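PDB 2OUI: NADP-dependent alcohol dehydrogenase from Entamoeba histolytica, which probably catalyses the NADP-dependent interconversion of alcohols with aldehydes or ketones at a zinc-containing site. Local coordinates for residues V152-H157 against G293-G298; T169-G174 against F195-R200; V239-G244 against I262-Y267; G244-F249 against D272-P277. The protein carries 1 engineered substitution. All blocks are in the same frame, centred on the assembly; numbering follows the deposited sequence.

Interaction 1: residues V152-H157 against G293-G298; sequences VTTGFH and GLTPGG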
loop_
_atom_site.group_PDB
_atom_site.type_symbol
_atom_site.label_atom_id
_atom_site.label_comp_id
_atom_site.label_asym_id
_atom_site.label_seq_id
_atom_site.Cartn_x
_atom_site.Cartn_y
_atom_site.Cartn_z
ATOM N N VAL A 152 14.788 -19.435 0.346
ATOM C CA VAL A 152 14.313 -18.455 1.337
ATOM C C VAL A 152 13.602 -17.288 0.651
ATOM O O VAL A 152 12.494 -16.916 1.059
ATOM C CB VAL A 152 15.433 -17.908 2.166
ATOM C CG1 VAL A 152 14.881 -16.844 3.113
ATOM C CG2 VAL A 152 16.115 -19.060 2.940
ATOM N N THR A 153 14.229 -16.716 -0.382
ATOM C CA THR A 153 13.655 -15.552 -1.051
ATOM C C THR A 153 12.316 -15.832 -1.734
ATOM O O THR A 153 11.382 -15.045 -1.604
ATOM C CB THR A 153 14.656 -14.823 -1.978
ATOM O OG1 THR A 153 13.981 -13.703 -2.574
ATOM C CG2 THR A 153 15.202 -15.760 -3.070
ATOM N N THR A 154 12.195 -16.977 -2.399
ATOM C CA THR A 154 10.931 -17.327 -3.059
ATOM C C THR A 154 9.863 -17.677 -2.025
ATOM O O THR A 154 8.726 -17.214 -2.132
ATOM C CB THR A 154 11.125 -18.485 -4.043
ATOM O OG1 THR A 154 12.139 -18.091 -4.988
ATOM C CG2 THR A 154 9.826 -18.791 -4.778
ATOM N N GLY A 155 10.224 -18.483 -1.034
ATOM C CA GLY A 155 9.305 -18.841 0.041
ATOM C C GLY A 155 8.780 -17.608 0.768
ATOM O O GLY A 155 7.556 -17.448 0.922
ATOM N N PHE A 156 9.689 -16.724 1.183
ATOM C CA PHE A 156 9.286 -15.460 1.804
ATOM C C PHE A 156 8.447 -14.625 0.861
ATOM O O PHE A 156 7.506 -13.966 1.317
ATOM C CB PHE A 156 10.479 -14.635 2.286
ATOM C CG PHE A 156 11.084 -15.139 3.579
ATOM C CD1 PHE A 156 10.982 -16.482 3.945
ATOM C CD2 PHE A 156 11.774 -14.265 4.423
ATOM C CE1 PHE A 156 11.574 -16.959 5.132
ATOM C CE2 PHE A 156 12.362 -14.736 5.611
ATOM C CZ PHE A 156 12.247 -16.082 5.965
ATOM N N HIS A 157 8.779 -14.610 -0.433
ATOM C CA HIS A 157 7.961 -13.839 -1.391
ATOM C C HIS A 157 6.516 -14.353 -1.492
ATOM O O HIS A 157 5.609 -13.569 -1.660
ATOM C CB HIS A 157 8.643 -13.718 -2.779
ATOM C CG HIS A 157 8.032 -12.662 -3.648
ATOM N ND1 HIS A 157 7.873 -11.358 -3.228
ATOM C CD2 HIS A 157 7.543 -12.716 -4.905
ATOM C CE1 HIS A 157 7.293 -10.657 -4.190
ATOM N NE2 HIS A 157 7.095 -11.456 -5.222
ATOM N N GLY A 293 3.893 -14.575 -8.445
ATOM C CA GLY A 293 5.094 -13.790 -8.733
ATOM C C GLY A 293 6.417 -14.521 -8.592
ATOM O O GLY A 293 6.612 -15.318 -7.701
ATOM N N LEU A 294 7.321 -14.184 -9.494
ATOM C CA LEU A 294 8.758 -14.511 -9.430
ATOM C C LEU A 294 9.507 -13.797 -8.290
ATOM O O LEU A 294 9.283 -12.625 -8.021
ATOM C CB LEU A 294 9.358 -14.104 -10.783
ATOM C CG LEU A 294 10.835 -14.405 -11.028
ATOM C CD1 LEU A 294 11.124 -15.907 -10.975
ATOM C CD2 LEU A 294 11.231 -13.794 -12.362
ATOM N N THR A 295 10.427 -14.499 -7.610
ATOM C CA THR A 295 11.130 -13.885 -6.477
ATOM C C THR A 295 11.897 -12.611 -6.846
ATOM O O THR A 295 12.451 -12.512 -7.953
ATOM C CB THR A 295 12.111 -14.896 -5.837
ATOM O OG1 THR A 295 12.820 -14.271 -4.750
ATOM C CG2 THR A 295 13.090 -15.457 -6.896
ATOM N N PRO A 296 11.959 -11.643 -5.918
ATOM C CA PRO A 296 12.981 -10.612 -5.967
ATOM C C PRO A 296 14.386 -11.231 -5.992
ATOM O O PRO A 296 14.583 -12.394 -5.610
ATOM C CB PRO A 296 12.786 -9.874 -4.624
ATOM C CG PRO A 296 11.325 -10.060 -4.318
ATOM C CD PRO A 296 11.038 -11.450 -4.773
ATOM N N GLY A 297 15.353 -10.438 -6.422
ATOM C CA GLY A 297 16.757 -10.836 -6.361
ATOM C C GLY A 297 17.622 -9.598 -6.194
ATOM O O GLY A 297 17.163 -8.558 -5.693
ATOM N N GLY A 298 18.892 -9.716 -6.573
ATOM C CA GLY A 298 19.855 -8.658 -6.298
ATOM C C GLY A 298 20.464 -8.737 -4.908
ATOM O O GLY A 298 20.084 -9.568 -4.079
HETATM O O HOH W 1 10.639 -17.364 -7.714
#
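The imidazole of His157 is overlapped by Pro296, whose CD lies over one ring face, 3.5 Å from the centroid of the His157 ring and 15° off its normal, a CH-pi contact shifted toward CG and ND1. CG of His157 stands anti to the backbone N (chi1 -165°), which carries the ring from helix 148-161 across to the loop, where Gly293 O meets its edge in the ring plane. Both ring nitrogens are bonded: ND1 to Glu160, NE2 to His287 of the second subunit. One turn earlier, the side chains of Thr153 and Thr295 cross at about a right angle, and the two hydroxyl oxygens, Thr153 OG1 and Thr295 OG1, come within 2.5 Å, closer than an ordinary hydrogen bond, so the detail of this pair is doubtful. Thr295 OG1 bonds Pro296 O, 2.7 Å away, on a lone pair in the carbonyl plane, while Arg301 bonds Thr153 OG1. Thr154 packs OG1 against CB of Thr295 at 3.3 Å; a water links that OG1 to Thr295 N. The same hydroxyl bonds the carbonyl O of Asp150, a zinc ligand, and a bound cacodylate. This junction of helix and loop beside the zinc site is consistent with the interdomain cleft of medium-chain alcohol dehydrogenases.

Interaction 2: residues T169-G174 against F195-R200; sequences TVCVIG and FAVGSR. With EDO (1,2-ethanediol), chain J.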
loop_
_atom_site.group_PDB
_atom_site.type_symbol
_atom_site.label_atom_id
_atom_site.label_comp_id
_atom_site.label_asym_id
_atom_site.label_seq_id
_atom_site.Cartn_x
_atom_site.Cartn_y
_atom_site.Cartn_z
ATOM N N THR A 169 -4.618 -16.043 10.256
ATOM C CA THR A 169 -4.602 -17.487 10.118
ATOM C C THR A 169 -4.274 -17.741 8.635
ATOM O O THR A 169 -4.944 -17.216 7.741
ATOM C CB THR A 169 -5.980 -18.066 10.497
ATOM O OG1 THR A 169 -6.215 -17.849 11.897
ATOM C CG2 THR A 169 -6.074 -19.577 10.197
ATOM N N VAL A 170 -3.260 -18.553 8.379
ATOM C CA VAL A 170 -2.701 -18.656 7.044
ATOM C C VAL A 170 -2.685 -20.131 6.664
ATOM O O VAL A 170 -2.499 -20.996 7.543
ATOM C CB VAL A 170 -1.259 -18.070 7.002
ATOM C CG1 VAL A 170 -0.516 -18.402 5.666
ATOM C CG2 VAL A 170 -1.272 -16.523 7.254
ATOM N N CYS A 171 -2.876 -20.415 5.379
ATOM C CA CYS A 171 -2.612 -21.771 4.869
ATOM C C CYS A 171 -1.496 -21.701 3.831
ATOM O O CYS A 171 -1.554 -20.875 2.931
ATOM C CB CYS A 171 -3.855 -22.362 4.212
ATOM S SG CYS A 171 -3.592 -24.051 3.613
ATOM N N VAL A 172 -0.482 -22.549 3.982
ATOM C CA VAL A 172 0.538 -22.736 2.939
ATOM C C VAL A 172 0.263 -24.069 2.251
ATOM O O VAL A 172 0.246 -25.117 2.913
ATOM C CB VAL A 172 1.958 -22.786 3.559
ATOM C CG1 VAL A 172 2.986 -23.058 2.461
ATOM C CG2 VAL A 172 2.263 -21.477 4.284
ATOM N N ILE A 173 0.001 -24.031 0.943
ATOM C CA ILE A 173 -0.268 -25.270 0.197
ATOM C C ILE A 173 0.993 -25.655 -0.568
ATOM O O ILE A 173 1.409 -24.949 -1.491
ATOM C CB ILE A 173 -1.455 -25.124 -0.786
ATOM C CG1 ILE A 173 -2.691 -24.617 -0.050
ATOM C CG2 ILE A 173 -1.745 -26.462 -1.465
ATOM C CD1 ILE A 173 -3.842 -24.189 -0.960
ATOM N N GLY A 174 1.609 -26.753 -0.142
ATOM C CA GLY A 174 2.788 -27.286 -0.789
ATOM C C GLY A 174 3.944 -26.987 0.118
ATOM O O GLY A 174 4.262 -25.825 0.365
ATOM N N PHE A 195 -1.722 -23.372 8.793
ATOM C CA PHE A 195 -1.969 -24.712 8.243
ATOM C C PHE A 195 -0.947 -24.954 7.146
ATOM O O PHE A 195 -0.717 -24.075 6.326
ATOM C CB PHE A 195 -3.354 -24.794 7.604
ATOM C CG PHE A 195 -4.483 -24.604 8.579
ATOM C CD1 PHE A 195 -5.010 -23.338 8.818
ATOM C CD2 PHE A 195 -5.009 -25.693 9.241
ATOM C CE1 PHE A 195 -6.062 -23.184 9.740
ATOM C CE2 PHE A 195 -6.061 -25.549 10.156
ATOM C CZ PHE A 195 -6.590 -24.278 10.393
ATOM N N ALA A 196 -0.366 -26.143 7.129
ATOM C CA ALA A 196 0.639 -26.514 6.115
ATOM C C ALA A 196 0.115 -27.771 5.422
ATOM O O ALA A 196 0.003 -28.831 6.037
ATOM C CB ALA A 196 1.994 -26.782 6.783
ATOM N N VAL A 197 -0.224 -27.639 4.145
ATOM C CA VAL A 197 -0.782 -28.737 3.386
ATOM C C VAL A 197 0.368 -29.464 2.690
ATOM O O VAL A 197 1.019 -28.922 1.787
ATOM C CB VAL A 197 -1.798 -28.230 2.344
ATOM C CG1 VAL A 197 -2.327 -29.387 1.503
ATOM C CG2 VAL A 197 -2.941 -27.470 3.046
ATOM N N GLY A 198 0.631 -30.681 3.138
ATOM C CA GLY A 198 1.659 -31.514 2.512
ATOM C C GLY A 198 1.425 -32.954 2.917
ATOM O O GLY A 198 0.605 -33.247 3.802
ATOM N N SER A 199 2.144 -33.862 2.277
ATOM C CA SER A 199 1.978 -35.274 2.594
ATOM C C SER A 199 3.288 -36.059 2.710
ATOM O O SER A 199 3.293 -37.148 3.301
ATOM C CB SER A 199 1.003 -35.927 1.614
ATOM O OG SER A 199 1.342 -35.571 0.282
ATOM N N ARG A 200 4.392 -35.523 2.182
ATOM C CA ARG A 200 5.702 -36.171 2.393
ATOM C C ARG A 200 6.022 -35.981 3.882
ATOM O O ARG A 200 6.055 -34.838 4.381
ATOM C CB ARG A 200 6.772 -35.559 1.475
ATOM C CG ARG A 200 7.926 -36.496 1.123
ATOM C CD ARG A 200 8.430 -36.261 -0.313
ATOM N NE ARG A 200 9.545 -35.314 -0.367
ATOM C CZ ARG A 200 9.691 -34.366 -1.294
ATOM N NH1 ARG A 200 8.790 -34.210 -2.260
ATOM N NH2 ARG A 200 10.734 -33.550 -1.248
HETATM C C1 EDO J . 5.376 -32.427 0.607
HETATM O O1 EDO J . 4.121 -33.114 0.582
HETATM C C2 EDO J . 5.298 -31.233 -0.334
HETATM O O2 EDO J . 3.952 -30.722 -0.348
#
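Phe195 and Val170 begin a parallel ladder in which the two strands run side by side in nearly the same direction, the axes of strands 170-173 and 195-197 at 15° and 4.7 Å apart. Its backbone bonds alternate in direction: Phe195 N to Val170 O, Val172 N to Phe195 O, Val197 N to Val172 O, and finally Gly174 N to Val197 O at 3.0 Å. The third, from Val197 N to Val172 O, is nearly straight, with 177° at the hydrogen. Two CA-H...O contacts supplement them, one from Cys171 CA to Phe195 O at 3.3 Å.

Apolar contacts gather on the face carrying Cys171, Ile173, Phe195 and Val197. SG of Cys171, anti to its backbone N (chi1 -178°), reaches diagonally across to the neighbouring strand, to CG2 of Val197 at 3.5 Å. The side chains of Ile173 and Val197 lie side by side, pointing the same way, and helices 223-230 and 248-255 cover this face. At the ladder's start, CG2 of Thr169 meets the Phe195 ring edge-on, 3.6 Å from CE1.

Beyond the strand, one oxygen of an ethanediol, probably from the crystallisation liquor, accepts from Ser199 N and Arg200 N, just ahead of a helix; the molecule also bonds Ile175 N. Gly174 begins a probable Rossmann GxGxxG turn. The contact thus relies on main-chain bonds for register and on apolar side chains for burial, as suits the first beta-alpha-beta unit of a Rossmann fold.

Interaction 3: residues V239-G244 against I262-Y267; sequences VVIAGG and IGNVNY. With EDO (1,2-ethanediol), chain I.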
loop_
_atom_site.group_PDB
_atom_site.type_symbol
_atom_site.label_atom_id
_atom_site.label_comp_id
_atom_site.label_asym_id
_atom_site.label_seq_id
_atom_site.Cartn_x
_atom_site.Cartn_y
_atom_site.Cartn_z
ATOM N N VAL A 239 -3.621 -17.165 1.976
ATOM C CA VAL A 239 -3.147 -18.454 1.461
ATOM C C VAL A 239 -1.874 -18.233 0.626
ATOM O O VAL A 239 -1.819 -17.316 -0.204
ATOM C CB VAL A 239 -4.224 -19.168 0.582
ATOM C CG1 VAL A 239 -3.646 -20.442 -0.048
ATOM C CG2 VAL A 239 -5.477 -19.500 1.385
ATOM N N VAL A 240 -0.851 -19.066 0.868
ATOM C CA VAL A 240 0.352 -19.106 0.019
ATOM C C VAL A 240 0.313 -20.426 -0.746
ATOM O O VAL A 240 0.009 -21.483 -0.179
ATOM C CB VAL A 240 1.667 -19.061 0.856
ATOM C CG1 VAL A 240 2.873 -19.114 -0.076
ATOM C CG2 VAL A 240 1.728 -17.811 1.756
ATOM N N ILE A 241 0.565 -20.360 -2.052
ATOM C CA ILE A 241 0.644 -21.564 -2.864
ATOM C C ILE A 241 2.105 -21.724 -3.240
ATOM O O ILE A 241 2.698 -20.839 -3.866
ATOM C CB ILE A 241 -0.208 -21.494 -4.147
ATOM C CG1 ILE A 241 -1.693 -21.335 -3.807
ATOM C CG2 ILE A 241 0.013 -22.757 -4.953
ATOM C CD1 ILE A 241 -2.583 -21.144 -5.024
ATOM N N ALA A 242 2.696 -22.828 -2.793
ATOM C CA ALA A 242 4.115 -23.080 -2.998
ATOM C C ALA A 242 4.374 -24.458 -3.590
ATOM O O ALA A 242 5.504 -24.954 -3.576
ATOM C CB ALA A 242 4.882 -22.887 -1.696
ATOM N N GLY A 243 3.338 -25.053 -4.157
ATOM C CA GLY A 243 3.471 -26.361 -4.785
ATOM C C GLY A 243 2.137 -26.746 -5.364
ATOM O O GLY A 243 1.214 -25.932 -5.389
ATOM N N GLY A 244 2.029 -27.977 -5.848
ATOM C CA GLY A 244 0.786 -28.459 -6.435
ATOM C C GLY A 244 0.762 -28.220 -7.931
ATOM O O GLY A 244 1.804 -28.191 -8.582
ATOM N N ILE A 262 -4.241 -14.429 -2.095
ATOM C CA ILE A 262 -3.590 -15.712 -2.429
ATOM C C ILE A 262 -2.267 -15.374 -3.078
ATOM O O ILE A 262 -2.228 -14.716 -4.117
ATOM C CB ILE A 262 -4.470 -16.519 -3.405
ATOM C CG1 ILE A 262 -5.823 -16.827 -2.721
ATOM C CG2 ILE A 262 -3.727 -17.789 -3.893
ATOM C CD1 ILE A 262 -6.863 -17.377 -3.643
ATOM N N GLY A 263 -1.166 -15.787 -2.449
ATOM C CA GLY A 263 0.153 -15.513 -3.002
ATOM C C GLY A 263 0.799 -16.770 -3.579
ATOM O O GLY A 263 1.214 -17.657 -2.844
ATOM N N ASN A 264 0.861 -16.868 -4.907
ATOM C CA ASN A 264 1.457 -18.037 -5.519
ATOM C C ASN A 264 2.910 -17.789 -5.922
ATOM O O ASN A 264 3.226 -16.735 -6.506
ATOM C CB ASN A 264 0.727 -18.441 -6.787
ATOM C CG ASN A 264 1.472 -19.570 -7.508
ATOM O OD1 ASN A 264 1.546 -20.683 -6.973
ATOM N ND2 ASN A 264 2.080 -19.276 -8.683
ATOM N N VAL A 265 3.783 -18.749 -5.604
ATOM C CA VAL A 265 5.179 -18.695 -6.066
ATOM C C VAL A 265 5.537 -19.993 -6.781
ATOM O O VAL A 265 6.668 -20.150 -7.222
ATOM C CB VAL A 265 6.194 -18.458 -4.906
ATOM C CG1 VAL A 265 6.172 -16.978 -4.474
ATOM C CG2 VAL A 265 5.896 -19.391 -3.718
ATOM N N ASN A 266 4.587 -20.928 -6.874
ATOM C CA ASN A 266 4.824 -22.155 -7.633
ATOM C C ASN A 266 4.944 -21.909 -9.128
ATOM O O ASN A 266 4.107 -21.229 -9.745
ATOM C CB ASN A 266 3.711 -23.181 -7.396
ATOM C CG ASN A 266 4.083 -24.559 -7.918
ATOM O OD1 ASN A 266 5.240 -24.973 -7.842
ATOM N ND2 ASN A 266 3.110 -25.282 -8.399
ATOM N N TYR A 267 6.015 -22.444 -9.700
ATOM C CA TYR A 267 6.223 -22.466 -11.144
ATOM C C TYR A 267 5.374 -23.607 -11.714
ATOM O O TYR A 267 5.619 -24.795 -11.421
ATOM C CB TYR A 267 7.724 -22.638 -11.381
ATOM C CG TYR A 267 8.236 -22.992 -12.781
ATOM C CD1 TYR A 267 9.561 -23.378 -12.930
ATOM C CD2 TYR A 267 7.421 -22.966 -13.925
ATOM C CE1 TYR A 267 10.080 -23.709 -14.153
ATOM C CE2 TYR A 267 7.951 -23.323 -15.201
ATOM C CZ TYR A 267 9.290 -23.677 -15.279
ATOM O OH TYR A 267 9.897 -24.043 -16.474
HETATM C C1 EDO I . 9.819 -22.406 -7.303
HETATM O O1 EDO I . 8.429 -22.550 -7.633
HETATM C C2 EDO I . 10.486 -23.778 -7.250
HETATM O O2 EDO I . 10.003 -24.694 -8.252
HETATM O O HOH W 2 0.230 -24.740 -7.766
#
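Ile241 and Ile262 make the apolar centre: CD1 of Ile241 touches CG2 of Ile262 at 3.7 Å, the two side chains crossing at a slant on the face they share with Val239 and Asn264. In Ile241, CG1 lies anti to the carbonyl carbon (chi1 -62°), directing CD1 back toward Ile262. Val239 extends this patch by packing CB near CG1 of Ile262, and helix 248-255 covers it through Ala252, Thr248 and Phe249. On the other face CG1 of Val240 rests by Gly263 O at 3.5 Å.

The strands themselves are parallel and 4.6 Å apart, adjacent members of the six-stranded Rossmann sheet. Gly263 N binds Val239 O, Ile241 N binds Gly263 O, and Val265 N binds Ile241 O at 2.9 Å. The middle one is bent at its acceptor, Ile241 N standing 37° above the carbonyl plane of Gly263.

Toward the C-terminal ends of the strands the contact becomes polar. Asn264 OD1 lies 3.3 Å from CG2 of Ile241 and accepts from Asn266 N, forming an Asx turn. Asn264 ND2 reaches Asn266 O at 3.0 Å, on a lone pair, and also bonds Gly284 O of the second subunit, so both ends of this amide are engaged. The Asn266 amide stretches over the Gly243-Gly244 backbone. Its ND2 makes a weak bond to Gly244 O, 3.2 Å away, and donates to a water that in turn donates to Gly243 O. Beyond Asn266, O1 of an ethanediol, probably from the crystallisation liquor, donates to Val265 O and accepts from Tyr267 N.

Interaction 4: residues G244-F249 against D272-P277; sequences GDVHTF and DNIPIP. Engineered in segment 272-277: Pro275 (natural residue Asp).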
loop_
_atom_site.group_PDB
_atom_site.type_symbol
_atom_site.label_atom_id
_atom_site.label_comp_id
_atom_site.label_asym_id
_atom_site.label_seq_id
_atom_site.Cartn_x
_atom_site.Cartn_y
_atom_site.Cartn_z
ATOM N N GLY A 244 2.029 -27.977 -5.848
ATOM C CA GLY A 244 0.786 -28.459 -6.435
ATOM C C GLY A 244 0.762 -28.220 -7.931
ATOM O O GLY A 244 1.804 -28.191 -8.582
ATOM N N ASP A 245 -0.433 -28.048 -8.476
ATOM C CA ASP A 245 -0.589 -27.876 -9.915
ATOM C C ASP A 245 -1.586 -26.763 -10.205
ATOM O O ASP A 245 -1.912 -26.003 -9.303
ATOM C CB ASP A 245 -0.987 -29.210 -10.568
ATOM C CG ASP A 245 -2.276 -29.772 -10.025
ATOM O OD1 ASP A 245 -3.076 -29.069 -9.405
ATOM O OD2 ASP A 245 -2.496 -31.051 -10.264
ATOM N N VAL A 246 -2.044 -26.624 -11.442
ATOM C CA VAL A 246 -3.030 -25.564 -11.749
ATOM C C VAL A 246 -4.327 -25.682 -10.933
ATOM O O VAL A 246 -5.025 -24.690 -10.748
ATOM C CB VAL A 246 -3.412 -25.521 -13.254
ATOM C CG1 VAL A 246 -2.200 -25.099 -14.097
ATOM C CG2 VAL A 246 -4.016 -26.840 -13.689
ATOM N N HIS A 247 -4.658 -26.884 -10.442
ATOM C CA HIS A 247 -5.928 -27.064 -9.726
ATOM C C HIS A 247 -5.851 -26.651 -8.262
ATOM O O HIS A 247 -6.865 -26.615 -7.556
ATOM C CB HIS A 247 -6.430 -28.498 -9.864
ATOM C CG HIS A 247 -6.735 -28.884 -11.274
ATOM N ND1 HIS A 247 -5.870 -29.633 -12.044
ATOM C CD2 HIS A 247 -7.803 -28.616 -12.059
ATOM C CE1 HIS A 247 -6.401 -29.825 -13.238
ATOM N NE2 HIS A 247 -7.576 -29.223 -13.272
ATOM N N THR A 248 -4.646 -26.321 -7.808
ATOM C CA THR A 248 -4.453 -25.864 -6.442
ATOM C C THR A 248 -5.080 -24.501 -6.200
ATOM O O THR A 248 -5.437 -24.152 -5.053
ATOM C CB THR A 248 -2.965 -25.796 -6.133
ATOM O OG1 THR A 248 -2.386 -27.083 -6.407
ATOM C CG2 THR A 248 -2.748 -25.427 -4.701
ATOM N N PHE A 249 -5.208 -23.703 -7.260
ATOM C CA PHE A 249 -5.797 -22.379 -7.106
ATOM C C PHE A 249 -7.246 -22.447 -6.680
ATOM O O PHE A 249 -7.671 -21.610 -5.871
ATOM C CB PHE A 249 -5.624 -21.533 -8.377
ATOM C CG PHE A 249 -4.210 -21.036 -8.564
ATOM C CD1 PHE A 249 -3.211 -21.902 -9.030
ATOM C CD2 PHE A 249 -3.882 -19.720 -8.291
ATOM C CE1 PHE A 249 -1.900 -21.441 -9.218
ATOM C CE2 PHE A 249 -2.564 -19.245 -8.488
ATOM C CZ PHE A 249 -1.577 -20.132 -8.951
ATOM N N ASP A 272 -3.181 -25.873 -19.793
ATOM C CA ASP A 272 -3.401 -24.669 -20.587
ATOM C C ASP A 272 -3.852 -23.508 -19.704
ATOM O O ASP A 272 -3.403 -22.376 -19.890
ATOM C CB ASP A 272 -4.480 -24.922 -21.632
ATOM C CG ASP A 272 -3.995 -25.756 -22.798
ATOM O OD1 ASP A 272 -2.774 -26.059 -22.885
ATOM O OD2 ASP A 272 -4.851 -26.104 -23.642
ATOM N N ASN A 273 -4.733 -23.814 -18.745
ATOM C CA ASN A 273 -5.440 -22.821 -17.946
ATOM C C ASN A 273 -5.452 -23.161 -16.471
ATOM O O ASN A 273 -5.528 -24.325 -16.100
ATOM C CB ASN A 273 -6.904 -22.720 -18.399
ATOM C CG ASN A 273 -7.040 -22.123 -19.790
ATOM O OD1 ASN A 273 -6.664 -20.962 -20.021
ATOM N ND2 ASN A 273 -7.564 -22.913 -20.728
ATOM N N ILE A 274 -5.413 -22.121 -15.640
ATOM C CA ILE A 274 -5.677 -22.238 -14.210
ATOM C C ILE A 274 -7.153 -21.913 -13.985
ATOM O O ILE A 274 -7.553 -20.763 -14.181
ATOM C CB ILE A 274 -4.840 -21.185 -13.459
ATOM C CG1 ILE A 274 -3.356 -21.373 -13.778
ATOM C CG2 ILE A 274 -5.133 -21.229 -11.974
ATOM C CD1 ILE A 274 -2.514 -20.137 -13.590
ATOM N N PRO A 275 -7.981 -22.913 -13.606
ATOM C CA PRO A 275 -9.410 -22.633 -13.412
ATOM C C PRO A 275 -9.679 -21.999 -12.047
ATOM O O PRO A 275 -9.251 -22.520 -11.020
ATOM C CB PRO A 275 -10.073 -24.018 -13.516
ATOM C CG PRO A 275 -8.965 -24.992 -13.845
ATOM C CD PRO A 275 -7.682 -24.345 -13.410
ATOM N N ILE A 276 -10.351 -20.855 -12.053
ATOM C CA ILE A 276 -10.732 -20.163 -10.820
ATOM C C ILE A 276 -12.238 -20.347 -10.707
ATOM O O ILE A 276 -12.971 -19.952 -11.610
ATOM C CB ILE A 276 -10.398 -18.641 -10.892
ATOM C CG1 ILE A 276 -8.894 -18.399 -11.077
ATOM C CG2 ILE A 276 -11.039 -17.861 -9.691
ATOM C CD1 ILE A 276 -7.975 -19.087 -10.015
ATOM N N PRO A 277 -12.713 -20.980 -9.623
ATOM C CA PRO A 277 -14.158 -21.294 -9.539
ATOM C C PRO A 277 -15.022 -20.038 -9.419
ATOM O O PRO A 277 -14.868 -19.243 -8.468
ATOM C CB PRO A 277 -14.260 -22.174 -8.292
ATOM C CG PRO A 277 -13.039 -21.820 -7.479
ATOM C CD PRO A 277 -11.961 -21.490 -8.462
HETATM O O HOH W 3 -7.599 -24.238 -9.862
#
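Val246 and Ile274 bring the two backbones closest, with their CA atoms 4.9 Å apart, where a type I turn from Asp245 to Thr248 leads into helix 248-255 and faces the extended strand 273-277. Asp245 and Thr248 form a capping box, Thr248 OG1 accepting from Asp245 N; Asp245 OD1 adds a capping bond from His247 N at 2.9 Å, the donor lying 48° above the carboxylate plane. The strand pairs antiparallel with a strand of the second subunit, so the sheet runs on across the interface, a subunit pairing familiar from medium-chain alcohol dehydrogenases.

Contact between the segments is chiefly apolar. Val246 points at the strand and brings CB against Asn273 O, while its CG1 meets CG1 of Ile274 at 3.9 Å. In Ile274, CG2 stands anti to the backbone N (chi1 -57° for CG1) and is thereby turned to the aromatic side chain of Phe249, reaching CG at 3.5 Å. It approaches that ring obliquely. CD1 of Ile276 comes in from further along the strand to CB of Phe249 at 3.8 Å, and Leu268 touches both Phe249 and Ile274.

At the more open side the engineered Pro275, which also packs on Asn273 of the second subunit, sets CD near Val246 O and CG 4.2 Å from CD2 of the exposed His247. Polar linkage comes through one water, which donates to Val246 O at 2.8 Å and to Pro275 O at 2.6 Å.

Interactions 2 and 3 are neighbours in one parallel sheet: strand 170-173 bonds to strand 236-241 through Ile173 N with Val240 O, so main-chain bonds run through both. Interaction 4 continues from interaction 3 at the shared Gly244, and Phe249 packs its CZ against Asn264, joining the helix start to the sheet; interaction 4 is only partly buried and relies on apolar side chains and a water. Interaction 1 is buried nearest the chain centre and is held by hydroxyls and a ring contact; it meets interaction 3 where Gly293 N probably bonds Asn264 O. Interactions 1, 3 and 4 touch the second subunit, whereas interaction 2 touches no other chain.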